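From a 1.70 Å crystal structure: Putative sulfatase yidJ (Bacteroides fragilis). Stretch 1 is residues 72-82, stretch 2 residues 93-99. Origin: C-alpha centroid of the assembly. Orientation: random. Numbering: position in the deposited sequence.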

# COMPACT_ATOMS: atom_id res chain seq x y z
N SER A 72 7.41 27.72 -3.40
CA SER A 72 6.69 28.52 -2.39
C SER A 72 5.46 27.89 -1.75
O SER A 72 5.17 28.13 -0.58
CB SER A 72 6.34 29.88 -2.99
OG SER A 72 7.52 30.64 -3.22
N TYR A 73 4.70 27.11 -2.52
CA TYR A 73 3.53 26.43 -1.98
C TYR A 73 3.84 24.97 -2.32
O TYR A 73 3.44 24.47 -3.37
CB TYR A 73 2.25 26.88 -2.70
CG TYR A 73 0.97 26.55 -1.96
CD1 TYR A 73 0.93 25.54 -1.00
CD2 TYR A 73 -0.21 27.25 -2.23
CE1 TYR A 73 -0.25 25.23 -0.32
CE2 TYR A 73 -1.41 26.94 -1.55
CZ TYR A 73 -1.41 25.93 -0.60
OH TYR A 73 -2.57 25.62 0.07
N PRO A 74 4.58 24.29 -1.43
CA PRO A 74 4.98 22.89 -1.64
C PRO A 74 3.89 21.82 -1.57
O PRO A 74 3.89 20.98 -0.67
CB PRO A 74 6.08 22.70 -0.59
CG PRO A 74 5.58 23.54 0.54
CD PRO A 74 5.09 24.80 -0.15
N VAL A 75 2.98 21.87 -2.54
CA VAL A 75 1.87 20.93 -2.69
C VAL A 75 1.68 20.78 -4.20
O VAL A 75 1.83 21.75 -4.95
CB VAL A 75 0.58 21.48 -2.05
CG1 VAL A 75 -0.55 20.48 -2.24
CG2 VAL A 75 0.81 21.74 -0.57
N SER A 76 1.33 19.58 -4.64
CA SER A 76 1.18 19.30 -6.07
C SER A 76 0.40 20.29 -6.96
O SER A 76 1.00 21.05 -7.72
CB SER A 76 0.63 17.89 -6.28
OG SER A 76 0.56 17.58 -7.66
N SER A 77 -0.92 20.28 -6.87
CA SER A 77 -1.71 21.17 -7.72
C SER A 77 -1.36 22.65 -7.58
O SER A 77 -1.16 23.34 -8.58
CB SER A 77 -3.20 20.96 -7.47
OG SER A 77 -3.54 19.60 -7.71
N PRO A 78 -1.28 23.16 -6.34
CA PRO A 78 -0.94 24.57 -6.15
C PRO A 78 0.37 24.95 -6.83
O PRO A 78 0.45 25.98 -7.51
CB PRO A 78 -0.88 24.71 -4.63
CG PRO A 78 -1.91 23.73 -4.16
CD PRO A 78 -1.62 22.52 -5.05
N ALA A 79 1.40 24.12 -6.65
CA ALA A 79 2.69 24.40 -7.25
C ALA A 79 2.59 24.40 -8.78
O ALA A 79 3.10 25.30 -9.44
CB ALA A 79 3.74 23.39 -6.79
N ARG A 80 1.93 23.39 -9.34
CA ARG A 80 1.78 23.29 -10.78
C ARG A 80 0.94 24.45 -11.32
O ARG A 80 1.18 24.95 -12.42
CB ARG A 80 1.14 21.94 -11.15
CG ARG A 80 2.02 20.75 -10.75
CD ARG A 80 1.25 19.45 -10.68
NE ARG A 80 2.11 18.35 -10.24
CZ ARG A 80 3.01 17.75 -11.01
NH1 ARG A 80 3.17 18.12 -12.27
NH2 ARG A 80 3.75 16.77 -10.51
N GLY A 81 -0.04 24.87 -10.52
CA GLY A 81 -0.89 25.98 -10.92
C GLY A 81 -0.11 27.28 -11.01
O GLY A 81 -0.37 28.12 -11.88
N MSE A 82 0.85 27.45 -10.10
CA MSE A 82 1.69 28.63 -10.09
C MSE A 82 2.63 28.58 -11.29
O MSE A 82 2.88 29.59 -11.94
CB MSE A 82 2.50 28.68 -8.79
CG MSE A 82 1.74 29.29 -7.63
SE MSE A 82 2.37 28.71 -5.89
CE MSE A 82 0.69 28.08 -5.20
N LYS A 93 -5.83 30.53 -8.53
CA LYS A 93 -7.06 29.87 -8.09
C LYS A 93 -6.85 28.44 -7.59
O LYS A 93 -7.77 27.84 -7.04
CB LYS A 93 -8.10 29.89 -9.21
CG LYS A 93 -8.62 31.28 -9.52
CD LYS A 93 -9.62 31.27 -10.66
CE LYS A 93 -10.12 32.67 -10.96
NZ LYS A 93 -8.99 33.58 -11.32
N VAL A 94 -5.65 27.91 -7.76
CA VAL A 94 -5.35 26.55 -7.31
C VAL A 94 -4.77 26.64 -5.90
O VAL A 94 -3.55 26.62 -5.69
CB VAL A 94 -4.35 25.85 -8.26
CG1 VAL A 94 -4.26 24.37 -7.91
CG2 VAL A 94 -4.81 26.03 -9.70
N THR A 95 -5.67 26.73 -4.93
CA THR A 95 -5.32 26.90 -3.53
C THR A 95 -5.08 25.62 -2.73
O THR A 95 -4.64 25.68 -1.58
CB THR A 95 -6.41 27.71 -2.83
OG1 THR A 95 -7.67 27.06 -3.03
CG2 THR A 95 -6.49 29.11 -3.40
N GLY A 96 -5.39 24.48 -3.34
CA GLY A 96 -5.19 23.20 -2.69
C GLY A 96 -5.08 22.16 -3.78
O GLY A 96 -5.08 22.51 -4.96
N ASN A 97 -4.96 20.89 -3.41
CA ASN A 97 -4.88 19.83 -4.41
C ASN A 97 -6.21 19.70 -5.13
O ASN A 97 -7.26 19.96 -4.54
CB ASN A 97 -4.57 18.47 -3.77
CG ASN A 97 -3.09 18.26 -3.50
OD1 ASN A 97 -2.71 17.72 -2.47
ND2 ASN A 97 -2.25 18.69 -4.43
N CYS A 98 -6.16 19.31 -6.39
CA CYS A 98 -7.38 19.11 -7.14
C CYS A 98 -7.90 17.73 -6.73
O CYS A 98 -7.16 16.75 -6.77
CB CYS A 98 -7.12 19.14 -8.65
SG CYS A 98 -6.57 20.76 -9.25
N ASN A 99 -9.15 17.69 -6.30
CA ASN A 99 -9.82 16.47 -5.90
C ASN A 99 -11.28 16.85 -5.69
O ASN A 99 -11.62 18.03 -5.75
CB ASN A 99 -9.21 15.86 -4.62
CG ASN A 99 -9.24 16.81 -3.44
OD1 ASN A 99 -10.26 17.44 -3.15
ND2 ASN A 99 -8.12 16.92 -2.73

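The contact sets the first turns of a helix, residues 76-82, and the loop that leads into it against an irregular segment, residues 93-99. It is small, burying 387 Å² counted over both sides, and it relies on a few well-placed polar atoms, one valine and a glycine, Gly 81, facing that valine. The CA atoms of Ser 77 and Asn 97 lie 4.8 Å apart, and those of Pro 78 and Val 94 5.0 Å.

The clearest hydrogen bond runs from Cys 98 N to Ser 77 OG, 2.9 Å long with an angle of 157° at the hydrogen. Ser 77 points its CA-to-CB bond toward the loop, and its m rotamer brings the hydroxyl within reach of the backbone amide. A loop with no strand partner has amides to satisfy, and a short side chain carrying an acceptor can do this without holding the helix off. Three residues earlier in the segment, at Thr 95, the partner is Tyr 73, which, with chi1 in t, reaches across from the loop before the helix. Its OH lies 2.6 Å from Thr 95 O, in a hydrogen bond that is weak in geometry and not settled, since the same proton has another acceptor within reach. Thr 95 turns its own CB away and meets the tyrosine through its carbonyl.

Around these polar points the packing is intimate. Val 94 directs its CB toward the helix, with CG1 3.3 Å from Ser 77 O and 3.6 Å from Ser 77 CB, while its CG2 lies 4.1 Å from Gly 81 CA. Ser 77 O, which accepts from Gly 81 N at 2.7 Å, is thus covered by Val 94 CG1. Glycine suits its place: an ideal CB on Gly 81 would point toward the loop and fall 2.8 Å from Val 94 CG2, a clash. Val 94 and Gly 81 therefore read as a matched pair, a branched side chain on one backbone and a bare CA on the other.

Pro 78, in the first turn, needs no amide hydrogen for a helical bond there and offers carbon to the loop. Its CD approaches Val 94 CG1 at 4.3 Å, an apolar contact, and its CA makes a CA-H...O contact with Val 94 O at 3.4 Å. Gly 96 passes nearby with its carbonyl facing inward: its O lies 3.5 Å from Ser 77 CB and 3.5 Å from Pro 78 CD. That oxygen is buried by the contact and has no polar partner anywhere in the model, a cost the interface carries.

Asn 97 starts sideways, but the end of its side chain comes nearer the helix start, against Val 75, at the N-cap position, and Ser 76, Ser 77 and Pro 78. Within the helix, Arg 80 NE donates to Ser 76 OG at 3.1 Å, one turn back, and so supports the helix start.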